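Local coordinates for ketol-acid reductoisomerase (NAD(+)) (PDB 4XDY), which catalyses the magnesium-dependent methyl migration and NADH-driven reduction that turn (S)-2-acetolactate into (R)-2,3-dihydroxy-isovalerate during branched-chain amino-acid biosynthesis, at residues E2-E7 and I183-F188; D79-L84 and A104-C109; E125-I130 and V157-S162. All blocks are in the same frame, centred on the assembly; numbering follows the deposited sequence.

Interaction 1: E2-E7 and I183-F188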
loop_
_atom_site.group_PDB
_atom_site.type_symbol
_atom_site.label_atom_id
_atom_site.label_comp_id
_atom_site.label_asym_id
_atom_site.label_seq_id
_atom_site.Cartn_x
_atom_site.Cartn_y
_atom_site.Cartn_z
ATOM N N GLU A 2 -8.082 17.504 18.362
ATOM C CA GLU A 2 -8.910 16.499 18.986
ATOM C C GLU A 2 -9.326 15.565 17.810
ATOM O O GLU A 2 -9.653 16.032 16.691
ATOM C CB GLU A 2 -10.111 17.155 19.645
ATOM C CG GLU A 2 -11.362 16.296 19.828
ATOM C CD GLU A 2 -12.489 16.992 20.661
ATOM O OE1 GLU A 2 -12.865 16.409 21.714
ATOM O OE2 GLU A 2 -13.042 18.072 20.255
ATOM N N ILE A 3 -9.258 14.284 18.117
ATOM C CA ILE A 3 -9.880 13.223 17.348
ATOM C C ILE A 3 -11.058 12.599 18.094
ATOM O O ILE A 3 -10.903 12.089 19.199
ATOM C CB ILE A 3 -8.847 12.127 17.064
ATOM C CG1 ILE A 3 -7.549 12.752 16.512
ATOM C CG2 ILE A 3 -9.478 11.013 16.203
ATOM C CD1 ILE A 3 -6.447 11.696 16.327
ATOM N N LEU A 4 -12.224 12.598 17.468
ATOM C CA LEU A 4 -13.447 12.027 18.042
ATOM C C LEU A 4 -13.595 10.557 17.703
ATOM O O LEU A 4 -13.362 10.122 16.528
ATOM C CB LEU A 4 -14.621 12.849 17.593
ATOM C CG LEU A 4 -14.564 14.344 17.801
ATOM C CD1 LEU A 4 -15.798 15.046 17.246
ATOM C CD2 LEU A 4 -14.434 14.687 19.284
ATOM N N HIS A 5 -13.832 9.757 18.745
ATOM C CA HIS A 5 -14.101 8.344 18.602
ATOM C C HIS A 5 -15.541 8.012 19.084
ATOM O O HIS A 5 -16.370 8.910 19.272
ATOM C CB HIS A 5 -13.009 7.515 19.327
ATOM C CG HIS A 5 -11.609 7.736 18.836
ATOM N ND1 HIS A 5 -10.768 8.677 19.371
ATOM C CD2 HIS A 5 -10.920 7.151 17.823
ATOM C CE1 HIS A 5 -9.611 8.643 18.730
ATOM N NE2 HIS A 5 -9.686 7.727 17.782
ATOM N N ASP A 6 -15.833 6.717 19.168
ATOM C CA ASP A 6 -17.188 6.224 19.421
ATOM C C ASP A 6 -17.753 6.837 20.692
ATOM O O ASP A 6 -18.874 7.356 20.730
ATOM C CB ASP A 6 -17.144 4.716 19.630
ATOM C CG ASP A 6 -17.299 3.917 18.328
ATOM O OD1 ASP A 6 -17.577 4.470 17.219
ATOM O OD2 ASP A 6 -17.146 2.684 18.445
ATOM N N GLU A 7 -16.932 6.867 21.730
ATOM C CA GLU A 7 -17.389 7.378 23.050
ATOM C C GLU A 7 -17.604 8.881 23.029
ATOM O O GLU A 7 -18.247 9.425 23.932
ATOM C CB GLU A 7 -16.435 6.908 24.184
ATOM C CG GLU A 7 -15.083 7.590 24.191
ATOM C CD GLU A 7 -14.044 6.959 23.231
ATOM O OE1 GLU A 7 -14.365 6.054 22.340
ATOM O OE2 GLU A 7 -12.877 7.403 23.376
ATOM N N ILE A 183 -12.496 10.760 13.798
ATOM C CA ILE A 183 -13.085 11.893 13.057
ATOM C C ILE A 183 -12.373 13.178 13.485
ATOM O O ILE A 183 -12.061 13.452 14.705
ATOM C CB ILE A 183 -14.618 12.001 13.372
ATOM C CG1 ILE A 183 -15.316 10.773 12.841
ATOM C CG2 ILE A 183 -15.267 13.297 12.987
ATOM C CD1 ILE A 183 -15.326 10.675 11.362
ATOM N N LEU A 184 -12.060 13.983 12.494
ATOM C CA LEU A 184 -11.552 15.340 12.676
ATOM C C LEU A 184 -12.563 16.329 12.193
ATOM O O LEU A 184 -13.112 16.206 11.061
ATOM C CB LEU A 184 -10.270 15.561 11.840
ATOM C CG LEU A 184 -9.191 14.518 12.102
ATOM C CD1 LEU A 184 -8.035 14.831 11.149
ATOM C CD2 LEU A 184 -8.751 14.556 13.563
ATOM N N GLU A 185 -12.824 17.360 13.019
ATOM C CA GLU A 185 -13.613 18.480 12.551
ATOM C C GLU A 185 -12.838 19.494 11.831
ATOM O O GLU A 185 -11.657 19.784 12.208
ATOM C CB GLU A 185 -14.323 19.136 13.746
ATOM C CG GLU A 185 -15.230 18.169 14.472
ATOM C CD GLU A 185 -16.187 18.894 15.435
ATOM O OE1 GLU A 185 -17.217 19.460 14.992
ATOM O OE2 GLU A 185 -15.845 18.926 16.619
ATOM N N CYS A 186 -13.449 20.062 10.773
ATOM C CA CYS A 186 -12.709 20.953 9.886
ATOM C C CYS A 186 -13.699 21.781 9.107
ATOM O O CYS A 186 -14.928 21.715 9.353
ATOM C CB CYS A 186 -11.769 20.156 8.965
ATOM S SG CYS A 186 -12.717 19.202 7.720
ATOM N N THR A 187 -13.237 22.629 8.235
ATOM C CA THR A 187 -14.118 23.398 7.392
ATOM C C THR A 187 -14.276 22.703 6.025
ATOM O O THR A 187 -13.470 21.818 5.658
ATOM C CB THR A 187 -13.604 24.822 7.085
ATOM O OG1 THR A 187 -12.357 24.769 6.364
ATOM C CG2 THR A 187 -13.383 25.637 8.407
ATOM N N PHE A 188 -15.272 23.125 5.266
ATOM C CA PHE A 188 -15.510 22.586 3.926
ATOM C C PHE A 188 -14.236 22.863 3.040
ATOM O O PHE A 188 -13.822 21.990 2.274
ATOM C CB PHE A 188 -16.670 23.277 3.302
ATOM C CG PHE A 188 -17.929 22.465 3.325
ATOM C CD1 PHE A 188 -18.669 22.348 4.488
ATOM C CD2 PHE A 188 -18.387 21.770 2.171
ATOM C CE1 PHE A 188 -19.873 21.623 4.490
ATOM C CE2 PHE A 188 -19.586 21.095 2.163
ATOM C CZ PHE A 188 -20.309 20.987 3.366
HETATM O O HOH W 1 -11.792 17.341 15.737
HETATM O O HOH W 2 -13.449 18.378 17.542
#
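L4 and I183 form one antiparallel hydrogen-bonded pair, L4 N donating to I183 O at 2.9 Å and I183 N returning a bond to L4 O, also at 2.9 Å. This isolated bridge lays the N-terminal segment along strand 183-185 of the mixed sheet of the Rossmann domain, a strand whose backbone is also bonded to strand 153-157. Both donors lie in the plane of the carbonyl they approach, but the first bond is the straighter, with 166° at its hydrogen against 150° for the second. I183 O takes a further, weaker approach from a CA-H group, I3 CA standing 3.4 Å from it.

The side chains divide between two neighbourhoods. I3 and L184 run side by side and point the same way, with I3 CG1 3.7 Å from L184 CD2; that same methyl of L184 also rests against E2 O. Around this pair the second subunit packs I325 onto I3 and M227 onto L184, which places the contact beside the interface of the homodimer. L4 and I183, by contrast, both touch L170 of helix 165-175. With CG anti to the carbonyl carbon (chi1 -59°) and the rest of its chain extended, E185 carries its carboxylate out beside L4; the two side chains cross, with L4 CD1 3.9 Å from E185 OE2.

The other carboxylate oxygen, E185 OE1, is salt-bridged to R166, which would probably ease the repulsion from E2, whose OE2 lies 4.7 Å from E185 OE2. Two water molecules link E2 to E185. One joins E2 O to E185 N, continuing the pairing by one solvent-mediated step. The second donates to both carboxylates, at 2.8 Å to E2 OE2 and 2.6 Å to E185 OE2.

Interaction 2: D79-L84 and A104-C109; sequences DVVHIL and AGKALC. With NAI (1,4-dihydronicotinamide adenine dinucleotide), chain E.
H82 and C109 meet at the tight end of this contact, the sulfur C109 SG lying 3.6 Å from H82 ND1 and 34° off the normal of the ring, an oblique sulfur-aromatic approach. The two groups are brought together because H82 CG and C109 SG are each anti to their own backbone N (chi1 -177° and -170°), on paired residues of neighbouring strands. C109 O lies at the ring edge, in plane, while L84 CG sits 3.8 Å above the ring plane of H82, over its centre. Buried H82 ND1 has no hydrogen-bond partner in the model, and NE2 has a weak one in Q31. V80 shares this side, its CG1 3.9 Å from C109 CB.

Strands 80-83 and 107-109 run parallel, V81 N reaching A107 O at 2.8 Å and I83 N approaching C109 O from above the carbonyl plane at 2.9 Å. With helix 90-98 between them they make a beta-alpha-beta unit of the Rossmann fold. On the face carrying V81 and L108, the side chains of I83 and L108 cross, with I83 CD1 3.6 Å from L108 CD1, against helix 90-98, whose Q90 and I98 touch I83. Past the strand end, L84 O stands 3.3 Å from C5D of the bound NADH.

The opposite end is looser and partly open to solvent. Here A107 N still bonds D79 O, but the charged ends do not meet: D79 OD1 and K106 NZ are 5.4 Å apart. D79 OD2 instead accepts from T18 N, and K106 NZ donates to the carbonyls of G78 and E76.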
loop_
_atom_site.group_PDB
_atom_site.type_symbol
_atom_site.label_atom_id
_atom_site.label_comp_id
_atom_site.label_asym_id
_atom_site.label_seq_id
_atom_site.Cartn_x
_atom_site.Cartn_y
_atom_site.Cartn_z
ATOM N N ASP A 79 -34.787 13.495 5.076
ATOM C CA ASP A 79 -34.477 14.566 6.017
ATOM C C ASP A 79 -33.035 15.068 5.791
ATOM O O ASP A 79 -32.733 16.228 6.035
ATOM C CB ASP A 79 -34.596 14.024 7.428
ATOM C CG ASP A 79 -36.013 13.545 7.737
ATOM O OD1 ASP A 79 -36.892 14.370 7.527
ATOM O OD2 ASP A 79 -36.225 12.349 8.036
ATOM N N VAL A 80 -32.170 14.117 5.405
ATOM C CA VAL A 80 -30.792 14.400 4.972
ATOM C C VAL A 80 -30.711 14.019 3.504
ATOM O O VAL A 80 -31.070 12.925 3.145
ATOM C CB VAL A 80 -29.729 13.631 5.795
ATOM C CG1 VAL A 80 -28.319 14.031 5.324
ATOM C CG2 VAL A 80 -29.870 13.964 7.266
ATOM N N VAL A 81 -30.292 14.975 2.680
ATOM C CA VAL A 81 -30.145 14.727 1.240
ATOM C C VAL A 81 -28.624 14.673 0.967
ATOM O O VAL A 81 -27.971 15.688 1.042
ATOM C CB VAL A 81 -30.794 15.815 0.418
ATOM C CG1 VAL A 81 -30.537 15.613 -1.082
ATOM C CG2 VAL A 81 -32.319 15.823 0.645
ATOM N N HIS A 82 -28.129 13.457 0.807
ATOM C CA HIS A 82 -26.689 13.230 0.874
ATOM C C HIS A 82 -26.197 12.937 -0.549
ATOM O O HIS A 82 -26.537 11.878 -1.113
ATOM C CB HIS A 82 -26.441 12.071 1.790
ATOM C CG HIS A 82 -25.000 11.745 2.019
ATOM N ND1 HIS A 82 -23.994 12.653 1.831
ATOM C CD2 HIS A 82 -24.400 10.627 2.485
ATOM C CE1 HIS A 82 -22.837 12.112 2.163
ATOM N NE2 HIS A 82 -23.051 10.885 2.541
ATOM N N ILE A 83 -25.443 13.884 -1.085
ATOM C CA ILE A 83 -25.083 13.933 -2.520
ATOM C C ILE A 83 -23.814 13.105 -2.702
ATOM O O ILE A 83 -22.739 13.551 -2.318
ATOM C CB ILE A 83 -24.995 15.355 -3.023
ATOM C CG1 ILE A 83 -26.404 16.002 -2.984
ATOM C CG2 ILE A 83 -24.541 15.381 -4.492
ATOM C CD1 ILE A 83 -26.433 17.451 -3.294
ATOM N N LEU A 84 -23.988 11.900 -3.253
ATOM C CA LEU A 84 -22.860 10.999 -3.565
ATOM C C LEU A 84 -22.822 10.667 -5.079
ATOM O O LEU A 84 -22.473 9.588 -5.470
ATOM C CB LEU A 84 -22.851 9.784 -2.670
ATOM C CG LEU A 84 -22.637 10.020 -1.177
ATOM C CD1 LEU A 84 -22.751 8.760 -0.342
ATOM C CD2 LEU A 84 -21.310 10.727 -0.919
ATOM N N ALA A 104 -37.042 24.044 4.211
ATOM C CA ALA A 104 -36.383 24.480 5.473
ATOM C C ALA A 104 -36.125 23.406 6.415
ATOM O O ALA A 104 -36.978 22.592 6.713
ATOM C CB ALA A 104 -37.206 25.588 6.166
ATOM N N GLY A 105 -34.920 23.441 6.966
ATOM C CA GLY A 105 -34.463 22.492 7.957
ATOM C C GLY A 105 -34.101 21.105 7.560
ATOM O O GLY A 105 -33.691 20.310 8.429
ATOM N N LYS A 106 -34.317 20.722 6.298
ATOM C CA LYS A 106 -33.543 19.571 5.782
ATOM C C LYS A 106 -32.033 19.890 5.920
ATOM O O LYS A 106 -31.619 21.082 6.044
ATOM C CB LYS A 106 -33.880 19.331 4.305
ATOM C CG LYS A 106 -35.144 18.445 4.023
ATOM C CD LYS A 106 -35.404 18.360 2.523
ATOM C CE LYS A 106 -36.835 17.977 2.142
ATOM N NZ LYS A 106 -37.185 16.622 2.606
ATOM N N ALA A 107 -31.233 18.828 5.830
ATOM C CA ALA A 107 -29.763 18.977 5.769
ATOM C C ALA A 107 -29.302 18.479 4.380
ATOM O O ALA A 107 -29.747 17.415 3.913
ATOM C CB ALA A 107 -29.111 18.165 6.855
ATOM N N LEU A 108 -28.529 19.303 3.718
ATOM C CA LEU A 108 -27.789 18.929 2.472
ATOM C C LEU A 108 -26.394 18.512 2.878
ATOM O O LEU A 108 -25.637 19.299 3.478
ATOM C CB LEU A 108 -27.756 20.158 1.605
ATOM C CG LEU A 108 -27.306 19.968 0.122
ATOM C CD1 LEU A 108 -28.264 19.097 -0.686
ATOM C CD2 LEU A 108 -27.062 21.315 -0.553
ATOM N N CYS A 109 -26.021 17.294 2.495
ATOM C CA CYS A 109 -24.777 16.696 2.930
ATOM C C CYS A 109 -23.966 16.261 1.682
ATOM O O CYS A 109 -24.540 16.007 0.608
ATOM C CB CYS A 109 -25.066 15.535 3.817
ATOM S SG CYS A 109 -23.745 14.756 4.712
HETATM P PA NAI E . -19.597 7.710 -8.692
HETATM O O1A NAI E . -18.715 8.232 -9.837
HETATM O O2A NAI E . -19.420 6.342 -8.196
HETATM O O5B NAI E . -21.102 8.116 -9.104
HETATM C C5B NAI E . -22.222 7.666 -8.289
HETATM C C4B NAI E . -23.381 7.238 -9.241
HETATM O O4B NAI E . -23.810 8.440 -9.871
HETATM C C3B NAI E . -23.056 6.270 -10.409
HETATM O O3B NAI E . -22.956 4.953 -9.865
HETATM C C2B NAI E . -24.205 6.524 -11.362
HETATM O O2B NAI E . -25.282 5.654 -11.010
HETATM C C1B NAI E . -24.554 7.999 -11.036
HETATM N N9A NAI E . -24.207 8.875 -12.142
HETATM C C8A NAI E . -22.977 8.829 -12.809
HETATM N N7A NAI E . -22.973 9.745 -13.768
HETATM C C5A NAI E . -24.190 10.348 -13.744
HETATM C C6A NAI E . -24.843 11.378 -14.530
HETATM N N6A NAI E . -24.227 11.976 -15.560
HETATM N N1A NAI E . -26.093 11.794 -14.197
HETATM C C2A NAI E . -26.762 11.205 -13.184
HETATM N N3A NAI E . -26.261 10.259 -12.409
HETATM C C4A NAI E . -24.986 9.782 -12.655
HETATM O O3 NAI E . -19.372 8.791 -7.412
HETATM P PN NAI E . -18.235 8.548 -6.221
HETATM O O1N NAI E . -16.869 8.329 -6.841
HETATM O O2N NAI E . -18.798 7.522 -5.331
HETATM O O5D NAI E . -18.220 10.043 -5.701
HETATM C C5D NAI E . -19.328 10.506 -4.857
HETATM C C4D NAI E . -18.881 11.709 -3.950
HETATM O O4D NAI E . -18.007 11.089 -2.986
HETATM C C3D NAI E . -18.038 12.775 -4.622
HETATM O O3D NAI E . -18.304 14.053 -4.032
HETATM C C2D NAI E . -16.567 12.379 -4.353
HETATM O O2D NAI E . -15.601 13.426 -4.421
HETATM C C1D NAI E . -16.707 11.794 -2.964
HETATM N N1N NAI E . -15.712 10.825 -2.493
HETATM C C2N NAI E . -15.493 9.716 -3.231
HETATM C C3N NAI E . -14.608 8.779 -2.829
HETATM C C7N NAI E . -14.481 7.569 -3.582
HETATM O O7N NAI E . -14.785 7.387 -4.802
HETATM N N7N NAI E . -14.230 6.523 -2.835
HETATM C C4N NAI E . -13.914 8.984 -1.575
HETATM C C5N NAI E . -14.358 10.061 -0.745
HETATM C C6N NAI E . -15.229 10.968 -1.262
#

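Interaction 3: E125-I130 and V157-S162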
loop_
_atom_site.group_PDB
_atom_site.type_symbol
_atom_site.label_atom_id
_atom_site.label_comp_id
_atom_site.label_asym_id
_atom_site.label_seq_id
_atom_site.Cartn_x
_atom_site.Cartn_y
_atom_site.Cartn_z
ATOM N N GLU A 125 -30.418 29.502 2.236
ATOM C CA GLU A 125 -30.032 29.925 3.569
ATOM C C GLU A 125 -30.690 29.073 4.664
ATOM O O GLU A 125 -30.118 28.895 5.740
ATOM C CB GLU A 125 -30.190 31.433 3.736
ATOM C CG GLU A 125 -31.643 31.923 3.681
ATOM C CD GLU A 125 -32.383 31.761 5.034
ATOM O OE1 GLU A 125 -33.644 31.746 5.016
ATOM O OE2 GLU A 125 -31.692 31.610 6.072
ATOM N N ASP A 126 -31.842 28.475 4.396
ATOM C CA ASP A 126 -32.615 27.841 5.471
ATOM C C ASP A 126 -32.462 26.366 5.563
ATOM O O ASP A 126 -33.253 25.691 6.201
ATOM C CB ASP A 126 -34.110 28.279 5.364
ATOM C CG ASP A 126 -34.754 27.851 4.047
ATOM O OD1 ASP A 126 -34.101 27.199 3.195
ATOM O OD2 ASP A 126 -35.940 28.129 3.881
ATOM N N VAL A 127 -31.433 25.798 4.916
ATOM C CA VAL A 127 -31.099 24.380 5.091
ATOM C C VAL A 127 -29.751 24.207 5.749
ATOM O O VAL A 127 -28.870 25.027 5.587
ATOM C CB VAL A 127 -31.129 23.548 3.709
ATOM C CG1 VAL A 127 -32.492 23.698 3.050
ATOM C CG2 VAL A 127 -30.017 24.014 2.809
ATOM N N ASP A 128 -29.601 23.142 6.493
ATOM C CA ASP A 128 -28.320 22.873 7.076
ATOM C C ASP A 128 -27.423 22.393 5.872
ATOM O O ASP A 128 -27.933 21.719 4.933
ATOM C CB ASP A 128 -28.394 21.810 8.075
ATOM C CG ASP A 128 -29.137 22.219 9.433
ATOM O OD1 ASP A 128 -29.146 23.391 9.749
ATOM O OD2 ASP A 128 -29.523 21.260 10.129
ATOM N N VAL A 129 -26.126 22.633 6.008
ATOM C CA VAL A 129 -25.149 22.190 4.972
ATOM C C VAL A 129 -23.958 21.567 5.690
ATOM O O VAL A 129 -23.244 22.258 6.479
ATOM C CB VAL A 129 -24.716 23.319 4.038
ATOM C CG1 VAL A 129 -23.690 22.812 2.954
ATOM C CG2 VAL A 129 -25.878 23.938 3.355
ATOM N N ILE A 130 -23.803 20.270 5.487
ATOM C CA ILE A 130 -22.865 19.468 6.201
ATOM C C ILE A 130 -22.010 18.623 5.257
ATOM O O ILE A 130 -22.402 18.378 4.113
ATOM C CB ILE A 130 -23.526 18.599 7.265
ATOM C CG1 ILE A 130 -24.579 17.731 6.637
ATOM C CG2 ILE A 130 -24.148 19.542 8.324
ATOM C CD1 ILE A 130 -25.058 16.670 7.555
ATOM N N VAL A 157 -19.271 21.721 8.854
ATOM C CA VAL A 157 -20.580 22.370 8.839
ATOM C C VAL A 157 -20.463 23.727 8.245
ATOM O O VAL A 157 -19.723 24.588 8.729
ATOM C CB VAL A 157 -21.197 22.463 10.279
ATOM C CG1 VAL A 157 -22.557 23.143 10.167
ATOM C CG2 VAL A 157 -21.308 21.115 10.899
ATOM N N LYS A 158 -21.206 23.968 7.181
ATOM C CA LYS A 158 -21.127 25.240 6.483
ATOM C C LYS A 158 -22.328 26.120 6.927
ATOM O O LYS A 158 -22.171 27.308 6.977
ATOM C CB LYS A 158 -21.280 25.007 4.991
ATOM C CG LYS A 158 -21.351 26.269 4.106
ATOM C CD LYS A 158 -19.961 26.886 4.151
ATOM C CE LYS A 158 -19.666 28.014 3.200
ATOM N NZ LYS A 158 -18.179 28.146 3.400
ATOM N N GLN A 159 -23.494 25.488 7.148
ATOM C CA GLN A 159 -24.746 26.226 7.564
ATOM C C GLN A 159 -25.469 25.388 8.631
ATOM O O GLN A 159 -25.585 24.162 8.530
ATOM C CB GLN A 159 -25.724 26.424 6.400
ATOM C CG GLN A 159 -25.194 27.250 5.269
ATOM C CD GLN A 159 -26.162 27.628 4.206
ATOM O OE1 GLN A 159 -25.742 28.288 3.274
ATOM N NE2 GLN A 159 -27.370 27.095 4.218
ATOM N N ASN A 160 -26.010 26.084 9.645
ATOM C CA ASN A 160 -26.614 25.392 10.798
ATOM C C ASN A 160 -27.928 26.136 11.237
ATOM O O ASN A 160 -28.150 26.372 12.477
ATOM C CB ASN A 160 -25.617 25.404 11.943
ATOM C CG ASN A 160 -26.129 24.704 13.168
ATOM O OD1 ASN A 160 -26.908 23.748 13.110
ATOM N ND2 ASN A 160 -25.686 25.210 14.314
ATOM N N PRO A 161 -28.810 26.412 10.284
ATOM C CA PRO A 161 -30.046 27.107 10.725
ATOM C C PRO A 161 -30.995 26.292 11.620
ATOM O O PRO A 161 -31.838 26.910 12.320
ATOM C CB PRO A 161 -30.715 27.499 9.406
ATOM C CG PRO A 161 -30.228 26.472 8.427
ATOM C CD PRO A 161 -28.786 26.335 8.818
ATOM N N SER A 162 -30.836 24.981 11.643
ATOM C CA SER A 162 -31.647 24.138 12.493
ATOM C C SER A 162 -31.072 24.011 13.885
ATOM O O SER A 162 -31.693 23.406 14.754
ATOM C CB SER A 162 -31.855 22.741 11.883
ATOM O OG SER A 162 -30.769 21.906 12.250
#
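A classic beta bulge joins strand 128-134 of the Rossmann sheet to the chain leaving strand 153-157: two residues, K158 and Q159, stand opposite the single residue V129. The evidence lies in V129 O, which accepts K158 N at 2.8 Å and, more weakly, Q159 N at 3.3 Å. V129 N completes the antiparallel pair with Q159 O at 3.0 Å. The chain turns a corner at K158, whose CB and whose neighbour Q159 both pack on V129; the far end of K158 is salt-bridged to E189.

Q159 crosses V129 with its extended chain, and Q159 NE2 comes within 3.6 Å of V129 CG2. The same nitrogen donates to V127 O at 2.9 Å, bent to 144° at the hydrogen but close to the amide plane, and it also bonds P124 O. These two bonds hold the amide in a fixed rotation.

Farther along, the D128 carboxylate grips the loop leading to helix 165-175. Its OD1 receives S162 N at 3.0 Å on the syn side, 19° out of the carboxylate plane, and packs against the P161 ring, with P161 CD 3.1 Å from D128 OD1. D128 OD2, through its syn lone pair, accepts S162 OG in a short bond of 2.5 Å. An alanine here in place of the aspartate would probably leave S162 N and the serine hydroxyl without their shared acceptor group and let this turn shift away from the strand. S162 OG takes the position between its own backbone N and carbonyl carbon (chi1 86°), from where it also accepts E164 N.

In the fold
From the N terminus, segment 2-7 opens the longest loop, which interaction 1 closes 176 residues later at strand 183-185. The other two contacts fall within that loop and follow one another in series: interaction 2 spans helix 90-98 and is complete before interaction 3 begins. None cross. All three reach the same Rossmann sheet. Interactions 2 and 3 adjoin, their centres 9 Å apart, because strands 107-110 and 128-134 are neighbours, with backbone bonds probable between L108 and both D128 and I130. Interaction 1 meets interaction 3 through F188, whose ring packs on V129 and K158. Interactions 1 and 2 do not touch, their nearest atoms being about 6 Å apart.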